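Local coordinates for uronate isomerase (Caulobacter crescentus, PDB 2Q01), which catalyses the isomerisation of D-glucuronate to D-fructuronate and of D-galacturonate to D-tagaturonate in pentose and glucuronate interconversion, at residues B[307-319]-B[326-338]. Numbering follows the deposited sequence.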
loop_
_atom_site.group_PDB
_atom_site.type_symbol
_atom_site.label_atom_id
_atom_site.label_comp_id
_atom_site.label_asym_id
_atom_site.label_seq_id
_atom_site.Cartn_x
_atom_site.Cartn_y
_atom_site.Cartn_z
ATOM N N GLN B 307 -23.892 -0.799 7.783
ATOM C CA GLN B 307 -22.759 -0.540 6.894
ATOM C C GLN B 307 -22.051 0.767 7.230
ATOM O O GLN B 307 -22.662 1.833 7.233
ATOM C CB GLN B 307 -23.203 -0.505 5.433
ATOM C CG GLN B 307 -24.023 -1.694 4.985
ATOM C CD GLN B 307 -24.568 -1.510 3.583
ATOM O OE1 GLN B 307 -25.685 -1.026 3.398
ATOM N NE2 GLN B 307 -23.772 -1.878 2.583
ATOM N N ILE B 308 -20.752 0.688 7.496
ATOM C CA ILE B 308 -19.953 1.886 7.697
ATOM C C ILE B 308 -19.095 2.182 6.460
ATOM O O ILE B 308 -18.241 1.379 6.068
ATOM C CB ILE B 308 -19.113 1.810 8.997
ATOM C CG1 ILE B 308 -20.028 1.533 10.199
ATOM C CG2 ILE B 308 -18.316 3.106 9.206
ATOM C CD1 ILE B 308 -19.295 1.128 11.462
ATOM N N HIS B 309 -19.360 3.340 5.855
ATOM C CA HIS B 309 -18.647 3.861 4.688
ATOM C C HIS B 309 -17.841 5.119 5.049
ATOM O O HIS B 309 -18.252 6.231 4.699
ATOM C CB HIS B 309 -19.659 4.255 3.609
ATOM C CG HIS B 309 -20.160 3.114 2.785
ATOM N ND1 HIS B 309 -21.380 2.516 3.011
ATOM C CD2 HIS B 309 -19.621 2.479 1.718
ATOM C CE1 HIS B 309 -21.566 1.552 2.126
ATOM N NE2 HIS B 309 -20.513 1.509 1.330
ATOM N N PRO B 310 -16.698 4.971 5.747
ATOM C CA PRO B 310 -16.032 6.192 6.173
ATOM C C PRO B 310 -14.906 6.681 5.250
ATOM O O PRO B 310 -14.446 5.944 4.370
ATOM C CB PRO B 310 -15.443 5.788 7.524
ATOM C CG PRO B 310 -15.143 4.307 7.367
ATOM C CD PRO B 310 -15.970 3.779 6.219
ATOM N N GLY B 311 -14.486 7.927 5.461
ATOM C CA GLY B 311 -13.200 8.403 4.963
ATOM C C GLY B 311 -13.222 9.222 3.695
ATOM O O GLY B 311 -12.206 9.320 3.001
ATOM N N SER B 312 -14.368 9.817 3.389
ATOM C CA SER B 312 -14.477 10.678 2.224
ATOM C C SER B 312 -14.446 12.159 2.610
ATOM O O SER B 312 -15.247 12.614 3.426
ATOM C CB SER B 312 -15.744 10.344 1.440
ATOM O OG SER B 312 -15.810 11.100 0.248
ATOM N N HIS B 313 -13.493 12.888 2.031
ATOM C CA HIS B 313 -13.442 14.344 2.110
ATOM C C HIS B 313 -14.416 14.884 1.081
ATOM O O HIS B 313 -14.045 15.110 -0.071
ATOM C CB HIS B 313 -12.039 14.840 1.773
ATOM C CG HIS B 313 -11.782 16.260 2.161
ATOM N ND1 HIS B 313 -12.448 17.322 1.592
ATOM C CD2 HIS B 313 -10.908 16.795 3.046
ATOM C CE1 HIS B 313 -12.014 18.449 2.124
ATOM N NE2 HIS B 313 -11.073 18.157 3.005
ATOM N N ARG B 314 -15.657 15.092 1.499
ATOM C CA ARG B 314 -16.701 15.518 0.581
ATOM C C ARG B 314 -16.575 16.990 0.242
ATOM O O ARG B 314 -16.128 17.785 1.071
ATOM C CB ARG B 314 -18.091 15.187 1.139
ATOM C CG ARG B 314 -18.278 13.695 1.380
ATOM C CD ARG B 314 -19.721 13.300 1.614
ATOM N NE ARG B 314 -19.820 11.907 2.057
ATOM C CZ ARG B 314 -19.874 10.851 1.246
ATOM N NH1 ARG B 314 -19.847 11.007 -0.073
ATOM N NH2 ARG B 314 -19.958 9.628 1.759
ATOM N N ASN B 315 -16.941 17.321 -0.999
ATOM C CA ASN B 315 -17.008 18.691 -1.503
ATOM C C ASN B 315 -15.676 19.422 -1.413
ATOM O O ASN B 315 -15.603 20.556 -0.937
ATOM C CB ASN B 315 -18.141 19.471 -0.812
ATOM C CG ASN B 315 -19.464 18.727 -0.844
ATOM O OD1 ASN B 315 -19.890 18.235 -1.891
ATOM N ND2 ASN B 315 -20.117 18.632 0.306
ATOM N N HIS B 316 -14.630 18.747 -1.882
ATOM C CA HIS B 316 -13.255 19.245 -1.841
ATOM C C HIS B 316 -13.070 20.502 -2.695
ATOM O O HIS B 316 -12.319 21.402 -2.323
ATOM C CB HIS B 316 -12.309 18.137 -2.298
ATOM C CG HIS B 316 -10.868 18.422 -2.046
ATOM N ND1 HIS B 316 -10.060 19.047 -2.971
ATOM C CD2 HIS B 316 -10.084 18.161 -0.975
ATOM C CE1 HIS B 316 -8.837 19.158 -2.480
ATOM N NE2 HIS B 316 -8.826 18.628 -1.271
ATOM N N ASN B 317 -13.763 20.552 -3.832
ATOM C CA ASN B 317 -13.814 21.745 -4.666
ATOM C C ASN B 317 -14.870 22.677 -4.087
ATOM O O ASN B 317 -16.072 22.396 -4.170
ATOM C CB ASN B 317 -14.159 21.362 -6.109
ATOM C CG ASN B 317 -13.715 22.401 -7.134
ATOM O OD1 ASN B 317 -13.139 22.050 -8.161
ATOM N ND2 ASN B 317 -13.998 23.675 -6.874
ATOM N N VAL B 318 -14.408 23.779 -3.494
ATOM C CA VAL B 318 -15.287 24.726 -2.801
ATOM C C VAL B 318 -16.097 25.544 -3.807
ATOM O O VAL B 318 -17.300 25.746 -3.618
ATOM C CB VAL B 318 -14.497 25.652 -1.831
ATOM C CG1 VAL B 318 -15.444 26.518 -1.010
ATOM C CG2 VAL B 318 -13.616 24.830 -0.900
ATOM N N GLY B 319 -15.433 25.986 -4.877
ATOM C CA GLY B 319 -16.086 26.702 -5.973
ATOM C C GLY B 319 -17.221 25.917 -6.608
ATOM O O GLY B 319 -18.300 26.459 -6.856
ATOM N N ARG B 326 -23.553 19.319 -4.132
ATOM C CA ARG B 326 -23.019 18.017 -3.729
ATOM C C ARG B 326 -22.961 16.993 -4.868
ATOM O O ARG B 326 -23.609 17.172 -5.907
ATOM C CB ARG B 326 -23.822 17.460 -2.551
ATOM C CG ARG B 326 -23.223 17.790 -1.192
ATOM C CD ARG B 326 -23.900 16.997 -0.093
ATOM N NE ARG B 326 -22.954 16.478 0.897
ATOM C CZ ARG B 326 -22.574 17.119 1.999
ATOM N NH1 ARG B 326 -21.712 16.551 2.834
ATOM N NH2 ARG B 326 -23.047 18.328 2.270
ATOM N N ASP B 327 -22.173 15.934 -4.650
ATOM C CA ASP B 327 -22.021 14.782 -5.566
ATOM C C ASP B 327 -21.617 15.128 -7.006
ATOM O O ASP B 327 -22.133 14.543 -7.961
ATOM C CB ASP B 327 -23.282 13.903 -5.558
ATOM C CG ASP B 327 -23.476 13.165 -4.245
ATOM O OD1 ASP B 327 -24.581 13.267 -3.670
ATOM O OD2 ASP B 327 -22.528 12.485 -3.792
ATOM N N LYS B 328 -20.701 16.080 -7.156
ATOM C CA LYS B 328 -20.276 16.521 -8.484
ATOM C C LYS B 328 -18.869 16.032 -8.837
ATOM O O LYS B 328 -18.196 16.602 -9.699
ATOM C CB LYS B 328 -20.399 18.048 -8.625
ATOM C CG LYS B 328 -21.822 18.597 -8.425
ATOM C CD LYS B 328 -22.822 18.010 -9.426
ATOM C CE LYS B 328 -24.251 18.383 -9.062
ATOM N NZ LYS B 328 -25.257 17.591 -9.823
ATOM N N GLY B 329 -18.441 14.962 -8.173
ATOM C CA GLY B 329 -17.171 14.319 -8.472
ATOM C C GLY B 329 -15.962 14.963 -7.829
ATOM O O GLY B 329 -14.843 14.821 -8.313
ATOM N N ALA B 330 -16.176 15.675 -6.730
ATOM C CA ALA B 330 -15.068 16.298 -6.020
ATOM C C ALA B 330 -14.941 15.780 -4.594
ATOM O O ALA B 330 -14.522 16.513 -3.711
ATOM C CB ALA B 330 -15.209 17.804 -6.041
ATOM N N ASP B 331 -15.301 14.514 -4.377
ATOM C CA ASP B 331 -15.145 13.868 -3.069
ATOM C C ASP B 331 -13.921 12.954 -3.095
ATOM O O ASP B 331 -13.914 11.927 -3.772
ATOM C CB ASP B 331 -16.405 13.086 -2.671
ATOM C CG ASP B 331 -17.693 13.906 -2.817
ATOM O OD1 ASP B 331 -17.648 15.153 -2.752
ATOM O OD2 ASP B 331 -18.763 13.292 -2.996
ATOM N N ILE B 332 -12.890 13.353 -2.352
ATOM C CA ILE B 332 -11.576 12.720 -2.393
ATOM C C ILE B 332 -11.391 11.859 -1.139
ATOM O O ILE B 332 -11.755 12.284 -0.052
ATOM C CB ILE B 332 -10.441 13.803 -2.482
ATOM C CG1 ILE B 332 -10.774 14.908 -3.501
ATOM C CG2 ILE B 332 -9.082 13.182 -2.789
ATOM C CD1 ILE B 332 -10.905 14.456 -4.979
ATOM N N PRO B 333 -10.869 10.623 -1.288
ATOM C CA PRO B 333 -10.581 9.777 -0.125
ATOM C C PRO B 333 -9.558 10.358 0.842
ATOM O O PRO B 333 -8.673 11.114 0.440
ATOM C CB PRO B 333 -10.003 8.507 -0.752
ATOM C CG PRO B 333 -10.530 8.487 -2.122
ATOM C CD PRO B 333 -10.571 9.917 -2.546
ATOM N N MET B 334 -9.702 9.989 2.108
ATOM C CA MET B 334 -8.783 10.391 3.169
ATOM C C MET B 334 -8.134 9.159 3.771
ATOM O O MET B 334 -8.693 8.059 3.687
ATOM C CB MET B 334 -9.535 11.114 4.285
ATOM C CG MET B 334 -10.132 12.442 3.908
ATOM S SD MET B 334 -10.838 13.277 5.337
ATOM C CE MET B 334 -12.335 12.340 5.602
ATOM N N ARG B 335 -6.970 9.356 4.384
ATOM C CA ARG B 335 -6.314 8.341 5.191
ATOM C C ARG B 335 -7.255 8.013 6.355
ATOM O O ARG B 335 -7.703 8.913 7.063
ATOM C CB ARG B 335 -4.971 8.892 5.674
ATOM C CG ARG B 335 -4.273 8.119 6.783
ATOM C CD ARG B 335 -2.873 8.677 7.015
ATOM N NE ARG B 335 -2.864 10.141 7.028
ATOM C CZ ARG B 335 -1.795 10.900 6.793
ATOM N NH1 ARG B 335 -0.617 10.350 6.519
ATOM N NH2 ARG B 335 -1.909 12.220 6.829
ATOM N N THR B 336 -7.581 6.730 6.515
ATOM C CA THR B 336 -8.601 6.287 7.470
ATOM C C THR B 336 -8.053 5.301 8.512
ATOM O O THR B 336 -7.176 4.493 8.213
ATOM C CB THR B 336 -9.819 5.689 6.726
ATOM O OG1 THR B 336 -10.169 6.551 5.634
ATOM C CG2 THR B 336 -11.034 5.549 7.640
ATOM N N GLU B 337 -8.573 5.397 9.736
ATOM C CA GLU B 337 -8.132 4.590 10.873
ATOM C C GLU B 337 -9.320 3.801 11.432
ATOM O O GLU B 337 -10.430 4.333 11.525
ATOM C CB GLU B 337 -7.555 5.511 11.954
ATOM C CG GLU B 337 -6.437 4.909 12.804
ATOM C CD GLU B 337 -6.931 3.995 13.918
ATOM O OE1 GLU B 337 -6.197 3.033 14.250
ATOM O OE2 GLU B 337 -8.036 4.238 14.461
ATOM N N TYR B 338 -9.083 2.543 11.804
ATOM C CA TYR B 338 -10.148 1.659 12.294
ATOM C C TYR B 338 -9.884 1.080 13.686
ATOM O O TYR B 338 -10.824 0.866 14.452
ATOM C CB TYR B 338 -10.410 0.509 11.301
ATOM C CG TYR B 338 -11.014 0.961 9.988
ATOM C CD1 TYR B 338 -12.397 1.006 9.814
ATOM C CD2 TYR B 338 -10.200 1.348 8.924
ATOM C CE1 TYR B 338 -12.951 1.430 8.613
ATOM C CE2 TYR B 338 -10.740 1.779 7.728
ATOM C CZ TYR B 338 -12.109 1.817 7.576
ATOM O OH TYR B 338 -12.628 2.249 6.383
HETATM O O HOH W 1 -11.865 5.056 4.177
HETATM O O HOH W 2 -20.625 15.324 -2.089
#
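N315 points the ND2 of its amide at the face of the R326 guanidinium, 3.3 Å above its centre, with the amide plane nearly upright on it (85°). R326 curls over the amide, its chain bent at chi3, while its NH2 is in a salt bridge with E208. Were R326 an alanine, the N315 amide would probably lose the flat group covering ND2 and be less restrained in rotation, and E208 would be left without its charged mate. The backbone N of N315 meets D331 OD1 at 2.9 Å in a nearly straight bond (178°), on the anti side of the carboxylate; D331 OD2 makes a long salt bridge to R314 NH1, and a water accepts from the backbone N of D327 and lies within bonding distance of D331 OD2 and N315 OD1. Between these side chains and strand 305-308 of the parallel barrel sheet, the chain leaves the TIM-barrel core as a two-stranded antiparallel excursion. H313 and I332 are its hydrogen-bonded pair, S312 and P333 the non-hydrogen-bonded one, and M334 N to G311 O (2.7 Å) continues the pairing. G311 has a positive phi, and a CB there would collide with T336 OG1. The I332 and H313 side chains share a face of this two-stranded sheet. CG1 of I332 lies over one face of the H316 ring, 4.2 Å from its centroid and 28° off the normal, a CH-pi contact. That ring reaches I332 with CG anti to the backbone N, and its two nitrogens bond to Y378 OH and V339 O of the second subunit. The P310 ring crosses Y338 at about a right angle, CG 3.4 Å from its OH, which is hydrogen-bonded to F360 O.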